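Deoxyribose-phosphate aldolase (Toxoplasma gondii, PDB 4EIV) belongs to the deoxyribose-phosphate aldolase family and folds as a closed eight-stranded parallel alpha/beta (TIM) barrel, here in an assembly of two chains. Local coordinates at residues E42-V47 with P64-F69; A114-C119 with K266-G271; E143-V148 with G179-Q184; A51-A56 with C282-D287. All coordinates share one frame; numbering follows the deposited sequence. Where two conformers were deposited one is given.

Contact 1. Residues E42-V47 with P64-F69; sequences ESVAAV and PAFVRF
The F66 ring offers one face to V44, whose CG2 sits 3.8 Å above its plane, displaced from the ring centre to the CG and CD1 side. The F69 ring instead turns its edge to the same helix, with V44 CG1 and the backbone N of A45 lying close to the ring plane. One valine therefore serves two aromatic rings with its two methyl branches. With CG1 anti to the backbone N (chi1 171°), CG2 is left beside that nitrogen. V44 CG1 reaches F69 CD2 at 4.1 Å, while V44 CG2 lies 4.0 Å from the centroid of the F66 ring and 17° off its normal, a CH-pi contact over the face. V44 and F69 run antiparallel alongside each other, and A45 CB extends the edge contact to F69 CZ at 4.4 Å. The side-chain contacts are apolar, and the two segments share no hydrogen bond. They illustrate how neighbouring outer helices of an alpha/beta barrel pack: helix 41-52 lies against helix 67-74 and the residues leading into it, with strand 59-62 between the two in sequence. V44 continues onto I70, and both A45 and F69 onto L74, while F66 and F69 also touch N41. On the inward side of helix 67-74, V67 packs on V86 and A88 of strand 85-90.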
loop_
_atom_site.group_PDB
_atom_site.type_symbol
_atom_site.label_atom_id
_atom_site.label_comp_id
_atom_site.label_asym_id
_atom_site.label_seq_id
_atom_site.Cartn_x
_atom_site.Cartn_y
_atom_site.Cartn_z
ATOM N N GLU A 42 18.989 27.207 8.302
ATOM C CA GLU A 42 19.123 26.351 9.475
ATOM C C GLU A 42 17.830 25.603 9.802
ATOM O O GLU A 42 17.855 24.395 10.070
ATOM C CB GLU A 42 19.597 27.169 10.694
ATOM C CG GLU A 42 21.064 27.672 10.639
ATOM C CD GLU A 42 21.348 28.787 9.616
ATOM O OE1 GLU A 42 22.514 28.858 9.165
ATOM O OE2 GLU A 42 20.447 29.595 9.275
ATOM N N SER A 43 16.696 26.301 9.762
ATOM C CA SER A 43 15.420 25.642 10.070
ATOM C C SER A 43 15.049 24.650 8.977
ATOM O O SER A 43 14.554 23.552 9.266
ATOM C CB SER A 43 14.294 26.651 10.304
ATOM O OG SER A 43 13.954 27.343 9.120
ATOM N N VAL A 44 15.296 25.030 7.724
ATOM C CA VAL A 44 15.008 24.153 6.596
ATOM C C VAL A 44 15.910 22.914 6.645
ATOM O O VAL A 44 15.440 21.794 6.456
ATOM C CB VAL A 44 15.098 24.907 5.244
ATOM C CG1 VAL A 44 15.017 23.948 4.059
ATOM C CG2 VAL A 44 14.000 25.961 5.162
ATOM N N ALA A 45 17.190 23.109 6.950
ATOM C CA ALA A 45 18.109 21.985 7.059
ATOM C C ALA A 45 17.640 21.006 8.135
ATOM O O ALA A 45 17.680 19.798 7.935
ATOM C CB ALA A 45 19.529 22.475 7.371
ATOM N N ALA A 46 17.197 21.527 9.281
ATOM C CA ALA A 46 16.779 20.664 10.396
ATOM C C ALA A 46 15.594 19.778 10.007
ATOM O O ALA A 46 15.564 18.583 10.283
ATOM C CB ALA A 46 16.444 21.503 11.633
ATOM N N VAL A 47 14.627 20.374 9.334
ATOM C CA VAL A 47 13.451 19.640 8.889
ATOM C C VAL A 47 13.845 18.589 7.852
ATOM O O VAL A 47 13.408 17.435 7.921
ATOM C CB VAL A 47 12.409 20.616 8.308
ATOM C CG1 VAL A 47 11.337 19.876 7.560
ATOM C CG2 VAL A 47 11.828 21.480 9.422
ATOM N N PRO A 64 9.486 28.946 -2.801
ATOM C CA PRO A 64 10.488 28.913 -3.852
ATOM C C PRO A 64 11.884 29.359 -3.382
ATOM O O PRO A 64 12.874 28.802 -3.849
ATOM C CB PRO A 64 9.895 29.847 -4.901
ATOM C CG PRO A 64 8.436 29.633 -4.748
ATOM C CD PRO A 64 8.212 29.511 -3.291
ATOM N N ALA A 65 11.961 30.293 -2.429
ATOM C CA ALA A 65 13.255 30.812 -1.914
ATOM C C ALA A 65 14.209 29.773 -1.333
ATOM O O ALA A 65 15.396 30.048 -1.215
ATOM C CB ALA A 65 13.019 31.895 -0.879
ATOM N N PHE A 66 13.710 28.595 -0.964
ATOM C CA PHE A 66 14.586 27.557 -0.390
ATOM C C PHE A 66 14.815 26.327 -1.257
ATOM O O PHE A 66 15.523 25.415 -0.834
ATOM C CB PHE A 66 14.111 27.161 1.023
ATOM C CG PHE A 66 14.356 28.231 2.038
ATOM C CD1 PHE A 66 15.619 28.401 2.578
ATOM C CD2 PHE A 66 13.354 29.100 2.420
ATOM C CE1 PHE A 66 15.880 29.403 3.482
ATOM C CE2 PHE A 66 13.611 30.117 3.341
ATOM C CZ PHE A 66 14.881 30.265 3.865
ATOM N N VAL A 67 14.292 26.314 -2.481
ATOM C CA VAL A 67 14.456 25.167 -3.384
ATOM C C VAL A 67 15.935 24.953 -3.738
ATOM O O VAL A 67 16.474 23.855 -3.566
ATOM C CB VAL A 67 13.586 25.297 -4.671
ATOM C CG1 VAL A 67 13.833 24.153 -5.644
ATOM C CG2 VAL A 67 12.085 25.380 -4.309
ATOM N N ARG A 68 16.597 26.004 -4.229
ATOM C CA ARG A 68 18.007 25.902 -4.603
ATOM C C ARG A 68 18.881 25.549 -3.410
ATOM O O ARG A 68 19.833 24.772 -3.553
ATOM C CB ARG A 68 18.505 27.191 -5.260
ATOM C CG ARG A 68 19.979 27.148 -5.665
ATOM C CD ARG A 68 20.339 28.332 -6.522
ATOM N NE ARG A 68 19.579 28.285 -7.762
ATOM C CZ ARG A 68 19.981 27.687 -8.884
ATOM N NH1 ARG A 68 21.160 27.086 -8.948
ATOM N NH2 ARG A 68 19.188 27.694 -9.955
ATOM N N PHE A 69 18.577 26.120 -2.247
ATOM C CA PHE A 69 19.317 25.798 -1.032
ATOM C C PHE A 69 19.334 24.298 -0.785
ATOM O O PHE A 69 20.397 23.706 -0.593
ATOM C CB PHE A 69 18.746 26.505 0.197
ATOM C CG PHE A 69 19.317 25.996 1.492
ATOM C CD1 PHE A 69 20.648 26.238 1.826
ATOM C CD2 PHE A 69 18.539 25.244 2.363
ATOM C CE1 PHE A 69 21.172 25.757 3.014
ATOM C CE2 PHE A 69 19.056 24.768 3.547
ATOM C CZ PHE A 69 20.371 25.020 3.875
#

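Contact 2. Residues A114-C119 with K266-G271; sequences ADEIEC and KFRVGG
E116 and R268 reach across the barrel toward each other, and R268 NH1 donates to E116 OE2 at 2.9 Å in a salt bridge. The acceptor uses its syn lone pair and lies 15° out of the guanidinium plane, at its edge; the N-H...O angle of 155° is moderately straight. Carboxylate and guanidinium planes are nonetheless turned 64° apart, so this is a single-point grip rather than a flat bidentate pairing. A water accepts from R268 NH2 at 2.9 Å and donates back to E116 OE2 only weakly. E116 was modelled in two conformers, and this geometry belongs to one of them. Its chain runs extended beyond CG, whereas R268 bends at chi2, which carries the guanidinium toward the glutamate. Around this pair, E116 OE2 is also bound by K85 and E116 OE1 by K154, while R268 NH1 has a second acid in E31, and R264 O takes the bond from R268 NE. These groups stand on strands 116-120 and 267-271, the fourth and eighth of the barrel, and the centre of the contact lies about 4 Å from the centre of the chain. E116 thus has three basic partners in R268, K85 and K154, and R268 NH1 has two acidic ones in E116 and E31: buried charges are here paired as a network rather than one to one.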
loop_
_atom_site.group_PDB
_atom_site.type_symbol
_atom_site.label_atom_id
_atom_site.label_comp_id
_atom_site.label_asym_id
_atom_site.label_seq_id
_atom_site.Cartn_x
_atom_site.Cartn_y
_atom_site.Cartn_z
ATOM N N ALA A 114 12.816 21.970 -8.047
ATOM C CA ALA A 114 11.584 21.475 -7.420
ATOM C C ALA A 114 11.004 20.303 -8.202
ATOM O O ALA A 114 11.040 20.291 -9.433
ATOM C CB ALA A 114 10.567 22.590 -7.340
ATOM N N ASP A 115 10.467 19.324 -7.489
ATOM C CA ASP A 115 9.865 18.152 -8.103
ATOM C C ASP A 115 8.365 18.286 -8.301
ATOM O O ASP A 115 7.789 17.656 -9.185
ATOM C CB ASP A 115 10.119 16.934 -7.218
ATOM C CG ASP A 115 11.582 16.687 -6.991
ATOM O OD1 ASP A 115 12.254 16.208 -7.929
ATOM O OD2 ASP A 115 12.066 16.999 -5.894
ATOM N N GLU A 116 7.724 19.076 -7.447
ATOM C CA GLU A 116 6.270 19.285 -7.513
ATOM C C GLU A 116 5.976 20.729 -7.166
ATOM O O GLU A 116 6.814 21.426 -6.597
ATOM C CB GLU A 116 5.505 18.377 -6.537
ATOM C CG GLU A 116 5.754 16.891 -6.699
ATOM C CD GLU A 116 4.791 16.022 -5.903
ATOM O OE1 GLU A 116 3.690 16.496 -5.532
ATOM O OE2 GLU A 116 5.127 14.841 -5.673
ATOM N N ILE A 117 4.774 21.163 -7.520
ATOM C CA ILE A 117 4.302 22.509 -7.235
ATOM C C ILE A 117 2.995 22.413 -6.440
ATOM O O ILE A 117 2.133 21.610 -6.771
ATOM C CB ILE A 117 4.050 23.310 -8.536
ATOM C CG1 ILE A 117 5.351 23.529 -9.310
ATOM C CG2 ILE A 117 3.390 24.668 -8.234
ATOM C CD1 ILE A 117 6.456 24.272 -8.530
ATOM N N GLU A 118 2.882 23.224 -5.394
ATOM C CA GLU A 118 1.674 23.294 -4.559
ATOM C C GLU A 118 1.128 24.715 -4.653
ATOM O O GLU A 118 1.688 25.642 -4.060
ATOM C CB GLU A 118 2.014 22.868 -3.140
ATOM C CG GLU A 118 2.488 21.399 -3.129
ATOM C CD GLU A 118 2.912 20.846 -1.779
ATOM O OE1 GLU A 118 2.874 19.606 -1.646
ATOM O OE2 GLU A 118 3.296 21.605 -0.862
ATOM N N CYS A 119 0.011 24.874 -5.374
ATOM C CA CYS A 119 -0.524 26.188 -5.703
ATOM C C CYS A 119 -1.772 26.539 -4.882
ATOM O O CYS A 119 -2.799 25.883 -5.009
ATOM C CB CYS A 119 -0.841 26.203 -7.196
ATOM S SG CYS A 119 -1.502 27.782 -7.793
ATOM N N LYS A 266 -1.081 8.540 -5.192
ATOM C CA LYS A 266 -2.374 9.248 -5.175
ATOM C C LYS A 266 -2.826 9.730 -3.794
ATOM O O LYS A 266 -3.968 10.168 -3.636
ATOM C CB LYS A 266 -3.462 8.378 -5.768
ATOM C CG LYS A 266 -3.673 7.064 -5.056
ATOM C CD LYS A 266 -4.753 6.175 -5.767
ATOM C CE LYS A 266 -4.399 5.729 -7.195
ATOM N NZ LYS A 266 -5.478 4.933 -7.863
ATOM N N PHE A 267 -1.933 9.688 -2.814
ATOM C CA PHE A 267 -2.262 10.066 -1.453
ATOM C C PHE A 267 -1.056 10.633 -0.766
ATOM O O PHE A 267 0.035 10.076 -0.877
ATOM C CB PHE A 267 -2.765 8.855 -0.693
ATOM C CG PHE A 267 -3.195 9.179 0.680
ATOM C CD1 PHE A 267 -4.236 10.068 0.894
ATOM C CD2 PHE A 267 -2.579 8.602 1.771
ATOM C CE1 PHE A 267 -4.635 10.379 2.183
ATOM C CE2 PHE A 267 -2.974 8.906 3.063
ATOM C CZ PHE A 267 -4.019 9.805 3.260
ATOM N N ARG A 268 -1.255 11.751 -0.052
ATOM C CA ARG A 268 -0.192 12.361 0.718
ATOM C C ARG A 268 -0.808 12.909 2.002
ATOM O O ARG A 268 -2.002 13.271 2.035
ATOM C CB ARG A 268 0.512 13.515 -0.015
ATOM C CG ARG A 268 1.068 13.204 -1.359
ATOM C CD ARG A 268 2.323 12.309 -1.323
ATOM N NE ARG A 268 2.462 11.727 -2.640
ATOM C CZ ARG A 268 2.917 12.356 -3.715
ATOM N NH1 ARG A 268 3.399 13.585 -3.644
ATOM N NH2 ARG A 268 2.904 11.741 -4.880
ATOM N N VAL A 269 0.010 12.992 3.037
ATOM C CA VAL A 269 -0.354 13.628 4.269
ATOM C C VAL A 269 0.641 14.754 4.479
ATOM O O VAL A 269 1.857 14.532 4.514
ATOM C CB VAL A 269 -0.325 12.666 5.449
ATOM C CG1 VAL A 269 -0.531 13.390 6.763
ATOM C CG2 VAL A 269 -1.379 11.599 5.252
ATOM N N GLY A 270 0.140 15.978 4.579
ATOM C CA GLY A 270 0.979 17.137 4.891
ATOM C C GLY A 270 0.870 17.472 6.363
ATOM O O GLY A 270 -0.214 17.553 6.902
ATOM N N GLY A 271 2.009 17.661 7.011
ATOM C CA GLY A 271 1.982 18.009 8.409
ATOM C C GLY A 271 3.251 18.690 8.865
ATOM O O GLY A 271 4.160 18.908 8.071
HETATM O O HOH W 1 3.413 12.733 -7.573
#

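Contact 3. Residues E143-V148 with G179-Q184; sequences EVKKVV and GADFLQ
A Schellman motif closes helix 165-178 at G179, and this helix-to-strand turn of the alpha/beta barrel is where K145 of the preceding outer helix, 130-148, lies against the chain. The positive phi of G179 (111°) lets the backbone leave the helix, and the aliphatic part of K145 runs past it, with CG 4.0 Å from G179 O. From there K145 bends at chi2 (52°) and then stays extended, which brings its ammonium group to D181, just ahead of strand 182-184. The lysine chain lies roughly perpendicular to that of D181. K145 NZ donates to D181 OD2 at 2.8 Å, on the oxygen's syn lone pair, within a salt bridge. Both ends have further partners: G149 O also accepts from K145 NZ, and D181 OD2 accepts from the backbone N of L153 on strand 152-156. The acid thus joins the turn to the neighbouring strand as well as to the helix. This is a surface contact, and solvent completes it: a water accepts from K145 NZ at 2.8 Å and donates to D181 OD1 at 3.2 Å.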
loop_
_atom_site.group_PDB
_atom_site.type_symbol
_atom_site.label_atom_id
_atom_site.label_comp_id
_atom_site.label_asym_id
_atom_site.label_seq_id
_atom_site.Cartn_x
_atom_site.Cartn_y
_atom_site.Cartn_z
ATOM N N GLU A 143 -3.095 27.781 -16.251
ATOM C CA GLU A 143 -1.874 28.492 -16.591
ATOM C C GLU A 143 -0.652 27.934 -15.883
ATOM O O GLU A 143 0.401 27.774 -16.490
ATOM C CB GLU A 143 -2.048 29.990 -16.341
ATOM C CG GLU A 143 -2.963 30.630 -17.391
ATOM C CD GLU A 143 -2.379 30.575 -18.776
ATOM O OE1 GLU A 143 -3.095 30.136 -19.709
ATOM O OE2 GLU A 143 -1.180 30.923 -18.918
ATOM N N VAL A 144 -0.799 27.626 -14.596
ATOM C CA VAL A 144 0.312 27.035 -13.856
ATOM C C VAL A 144 0.612 25.632 -14.393
ATOM O O VAL A 144 1.788 25.239 -14.533
ATOM C CB VAL A 144 0.034 27.042 -12.327
ATOM C CG1 VAL A 144 1.118 26.255 -11.557
ATOM C CG2 VAL A 144 -0.024 28.484 -11.820
ATOM N N LYS A 145 -0.429 24.856 -14.679
ATOM C CA LYS A 145 -0.204 23.489 -15.224
ATOM C C LYS A 145 0.595 23.500 -16.522
ATOM O O LYS A 145 1.369 22.587 -16.763
ATOM C CB LYS A 145 -1.525 22.732 -15.419
ATOM C CG LYS A 145 -1.396 21.248 -15.823
ATOM C CD LYS A 145 -0.484 20.387 -14.936
ATOM C CE LYS A 145 -0.312 18.948 -15.480
ATOM N NZ LYS A 145 0.650 18.084 -14.671
ATOM N N LYS A 146 0.420 24.533 -17.339
ATOM C CA LYS A 146 1.174 24.652 -18.592
ATOM C C LYS A 146 2.680 24.692 -18.354
ATOM O O LYS A 146 3.445 24.138 -19.146
ATOM C CB LYS A 146 0.771 25.917 -19.358
ATOM C CG LYS A 146 -0.585 25.860 -20.049
ATOM C CD LYS A 146 -0.858 27.169 -20.794
ATOM C CE LYS A 146 -2.248 27.195 -21.413
ATOM N NZ LYS A 146 -2.558 28.539 -21.998
ATOM N N VAL A 147 3.103 25.365 -17.285
ATOM C CA VAL A 147 4.530 25.479 -16.994
ATOM C C VAL A 147 5.082 24.311 -16.199
ATOM O O VAL A 147 6.269 24.025 -16.274
ATOM C CB VAL A 147 4.901 26.850 -16.323
ATOM C CG1 VAL A 147 4.456 28.027 -17.234
ATOM C CG2 VAL A 147 4.328 26.993 -14.959
ATOM N N VAL A 148 4.239 23.626 -15.433
ATOM C CA VAL A 148 4.705 22.464 -14.676
ATOM C C VAL A 148 4.892 21.264 -15.608
ATOM O O VAL A 148 5.729 20.390 -15.360
ATOM C CB VAL A 148 3.754 22.107 -13.538
ATOM C CG1 VAL A 148 3.583 23.289 -12.579
ATOM C CG2 VAL A 148 2.460 21.638 -14.074
ATOM N N GLY A 179 -7.077 21.437 -14.311
ATOM C CA GLY A 179 -5.946 20.536 -14.525
ATOM C C GLY A 179 -5.175 20.074 -13.295
ATOM O O GLY A 179 -4.071 19.572 -13.415
ATOM N N ALA A 180 -5.715 20.230 -12.088
ATOM C CA ALA A 180 -5.029 19.748 -10.901
ATOM C C ALA A 180 -4.669 18.263 -11.005
ATOM O O ALA A 180 -5.479 17.456 -11.452
ATOM C CB ALA A 180 -5.928 19.933 -9.677
ATOM N N ASP A 181 -3.450 17.915 -10.579
ATOM C CA ASP A 181 -3.065 16.513 -10.402
ATOM C C ASP A 181 -3.384 15.961 -9.009
ATOM O O ASP A 181 -3.429 14.749 -8.830
ATOM C CB ASP A 181 -1.570 16.355 -10.629
ATOM C CG ASP A 181 -1.160 16.774 -12.009
ATOM O OD1 ASP A 181 -1.645 16.190 -13.034
ATOM O OD2 ASP A 181 -0.316 17.695 -12.116
ATOM N N PHE A 182 -3.515 16.843 -8.019
ATOM C CA PHE A 182 -3.830 16.542 -6.629
ATOM C C PHE A 182 -4.691 17.674 -6.096
ATOM O O PHE A 182 -4.471 18.845 -6.438
ATOM C CB PHE A 182 -2.564 16.526 -5.743
ATOM C CG PHE A 182 -2.003 15.151 -5.411
ATOM C CD1 PHE A 182 -1.184 14.469 -6.311
ATOM C CD2 PHE A 182 -2.215 14.610 -4.157
ATOM C CE1 PHE A 182 -0.642 13.231 -5.954
ATOM C CE2 PHE A 182 -1.709 13.390 -3.812
ATOM C CZ PHE A 182 -0.908 12.722 -4.673
ATOM N N LEU A 183 -5.613 17.335 -5.195
ATOM C CA LEU A 183 -6.362 18.309 -4.405
ATOM C C LEU A 183 -5.846 18.235 -2.978
ATOM O O LEU A 183 -5.838 17.171 -2.366
ATOM C CB LEU A 183 -7.853 18.021 -4.415
ATOM C CG LEU A 183 -8.508 18.106 -5.783
ATOM C CD1 LEU A 183 -10.013 17.806 -5.667
ATOM C CD2 LEU A 183 -8.268 19.473 -6.445
ATOM N N GLN A 184 -5.349 19.365 -2.486
ATOM C CA GLN A 184 -4.799 19.485 -1.165
ATOM C C GLN A 184 -5.806 20.276 -0.348
ATOM O O GLN A 184 -6.269 21.343 -0.744
ATOM C CB GLN A 184 -3.436 20.170 -1.223
ATOM C CG GLN A 184 -2.818 20.444 0.152
ATOM C CD GLN A 184 -1.371 20.932 0.079
ATOM O OE1 GLN A 184 -0.640 20.608 -0.854
ATOM N NE2 GLN A 184 -0.977 21.729 1.058
HETATM O O HOH W 2 -0.195 15.692 -15.814
#

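Contact 4. Residues A51-A56 with C282-D287; sequences AAKDPA and CYESWD
P55 and Y283 form the close-packed half of this contact, and K53 and E284 the solvent-facing half. The proline, which follows a cis peptide bond, sets its CD 3.5 Å from Y283 CE2, with P55 CG also near that carbon at 3.9 Å. The approach to the ring is oblique. Y283 has CG anti to its backbone N (chi1 170°), an orientation that carries the phenol out from helix 273-284 toward the loop after helix 41-52. On the looser side, K53 stretches out and then turns at chi4 (-61°) to place NZ 2.8 Å from E284 OE2, forming a salt bridge between residues that are both exposed. A lattice contact of K53 may influence this conformation. The ammonium meets the oxygen from above the carboxylate, 56° out of its plane, so the bond is less directed than an in-plane one. A water bridges E284 OE2, to which it donates at 2.8 Å, and D54 O, at 3.0 Å, while lying at the edge of the Y283 ring. Within the 282-287 segment, S285 OG donates to C282 O at 2.6 Å, and the S285 backbone N uses the same acceptor. R24 of helix 17-27 touches both P55 and Y283, and R280 donates to P55 O. M251 of the second subunit packs on Y283 and W286, and D248 OD1 of that subunit accepts from W286 NE1. Because both residues are exposed, solvent probably screens the K53-E284 pair.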
loop_
_atom_site.group_PDB
_atom_site.type_symbol
_atom_site.label_atom_id
_atom_site.label_comp_id
_atom_site.label_asym_id
_atom_site.label_seq_id
_atom_site.Cartn_x
_atom_site.Cartn_y
_atom_site.Cartn_z
ATOM N N ALA A 51 13.318 14.505 7.655
ATOM C CA ALA A 51 12.552 14.035 6.499
ATOM C C ALA A 51 13.297 12.957 5.699
ATOM O O ALA A 51 12.723 11.934 5.329
ATOM C CB ALA A 51 12.216 15.223 5.565
ATOM N N ALA A 52 14.596 13.171 5.497
ATOM C CA ALA A 52 15.402 12.313 4.643
ATOM C C ALA A 52 16.047 11.108 5.314
ATOM O O ALA A 52 16.606 10.276 4.615
ATOM C CB ALA A 52 16.481 13.150 3.934
ATOM N N LYS A 53 15.975 11.013 6.640
ATOM C CA LYS A 53 16.545 9.878 7.370
ATOM C C LYS A 53 15.845 8.596 6.925
ATOM O O LYS A 53 14.632 8.580 6.744
ATOM C CB LYS A 53 16.362 10.075 8.877
ATOM C CG LYS A 53 17.049 9.015 9.746
ATOM C CD LYS A 53 16.918 9.376 11.231
ATOM C CE LYS A 53 17.761 8.489 12.149
ATOM N NZ LYS A 53 17.402 7.058 12.093
ATOM N N ASP A 54 16.599 7.514 6.805
ATOM C CA ASP A 54 16.050 6.257 6.316
ATOM C C ASP A 54 15.056 5.669 7.344
ATOM O O ASP A 54 15.375 5.575 8.523
ATOM C CB ASP A 54 17.231 5.312 6.047
ATOM C CG ASP A 54 16.857 4.076 5.243
ATOM O OD1 ASP A 54 15.700 3.649 5.259
ATOM O OD2 ASP A 54 17.775 3.486 4.620
ATOM N N PRO A 55 13.825 5.320 6.923
ATOM C CA PRO A 55 13.219 5.443 5.599
ATOM C C PRO A 55 12.703 6.861 5.352
ATOM O O PRO A 55 11.964 7.421 6.162
ATOM C CB PRO A 55 12.062 4.448 5.660
ATOM C CG PRO A 55 11.664 4.443 7.071
ATOM C CD PRO A 55 12.947 4.562 7.839
ATOM N N ALA A 56 13.092 7.419 4.220
ATOM C CA ALA A 56 12.718 8.783 3.891
ATOM C C ALA A 56 11.230 8.935 3.656
ATOM O O ALA A 56 10.560 8.028 3.141
ATOM C CB ALA A 56 13.456 9.241 2.651
ATOM N N CYS A 282 8.307 6.869 16.766
ATOM C CA CYS A 282 7.488 5.685 16.922
ATOM C C CYS A 282 8.044 4.534 16.086
ATOM O O CYS A 282 8.257 3.432 16.592
ATOM C CB CYS A 282 6.052 5.986 16.512
ATOM S SG CYS A 282 4.931 4.593 16.753
ATOM N N TYR A 283 8.276 4.788 14.804
ATOM C CA TYR A 283 8.814 3.766 13.926
ATOM C C TYR A 283 10.160 3.219 14.384
ATOM O O TYR A 283 10.394 1.996 14.352
ATOM C CB TYR A 283 8.948 4.264 12.490
ATOM C CG TYR A 283 9.723 3.287 11.662
ATOM C CD1 TYR A 283 9.187 2.042 11.358
ATOM C CD2 TYR A 283 11.026 3.566 11.245
ATOM C CE1 TYR A 283 9.907 1.107 10.640
ATOM C CE2 TYR A 283 11.760 2.633 10.517
ATOM C CZ TYR A 283 11.189 1.402 10.222
ATOM O OH TYR A 283 11.876 0.480 9.485
ATOM N N GLU A 284 11.028 4.113 14.849
ATOM C CA GLU A 284 12.361 3.705 15.288
ATOM C C GLU A 284 12.351 2.802 16.519
ATOM O O GLU A 284 13.360 2.189 16.825
ATOM C CB GLU A 284 13.263 4.930 15.474
ATOM C CG GLU A 284 13.645 5.552 14.132
ATOM C CD GLU A 284 14.433 6.833 14.247
ATOM O OE1 GLU A 284 14.691 7.287 15.387
ATOM O OE2 GLU A 284 14.805 7.387 13.184
ATOM N N SER A 285 11.224 2.707 17.217
ATOM C CA SER A 285 11.122 1.787 18.346
ATOM C C SER A 285 10.895 0.326 17.912
ATOM O O SER A 285 11.002 -0.583 18.732
ATOM C CB SER A 285 10.044 2.234 19.337
ATOM O OG SER A 285 8.731 2.128 18.830
ATOM N N TRP A 286 10.587 0.095 16.634
ATOM C CA TRP A 286 10.408 -1.262 16.124
ATOM C C TRP A 286 11.773 -1.946 15.917
ATOM O O TRP A 286 12.693 -1.341 15.367
ATOM C CB TRP A 286 9.622 -1.220 14.804
ATOM C CG TRP A 286 9.442 -2.565 14.177
ATOM C CD1 TRP A 286 8.638 -3.579 14.622
ATOM C CD2 TRP A 286 10.080 -3.055 12.991
ATOM N NE1 TRP A 286 8.743 -4.668 13.793
ATOM C CE2 TRP A 286 9.626 -4.378 12.789
ATOM C CE3 TRP A 286 11.003 -2.516 12.089
ATOM C CZ2 TRP A 286 10.048 -5.159 11.710
ATOM C CZ3 TRP A 286 11.418 -3.297 11.021
ATOM C CH2 TRP A 286 10.944 -4.603 10.847
ATOM N N ASP A 287 11.891 -3.204 16.349
ATOM C CA ASP A 287 13.138 -3.978 16.218
ATOM C C ASP A 287 13.164 -4.727 14.880
ATOM O O ASP A 287 12.397 -5.673 14.668
ATOM C CB ASP A 287 13.255 -4.969 17.391
ATOM C CG ASP A 287 14.580 -5.738 17.408
ATOM O OD1 ASP A 287 15.493 -5.444 16.597
ATOM O OD2 ASP A 287 14.702 -6.643 18.262
HETATM O O HOH W 3 13.595 6.360 10.852
#

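In the fold
The four contacts sample one alpha/beta barrel from its interior to its rim. Contact 2 spans the middle, between the fourth and eighth strands. Contacts 1 and 3 come in series along the chain, at the outer helix layer, the latter at the turn into strand 182-184, with centres about 23 Å apart; each touches contact 2, the first through V67 and A114, the second through F182 and Q184. Contact 4 shares helix 41-52 with contact 1 and lies about 32 Å, centre to centre, from contact 3, across the chain's centre. Its segments bracket contacts 2 and 3 in sequence, so it brings early and late parts of the barrel together, near the second subunit.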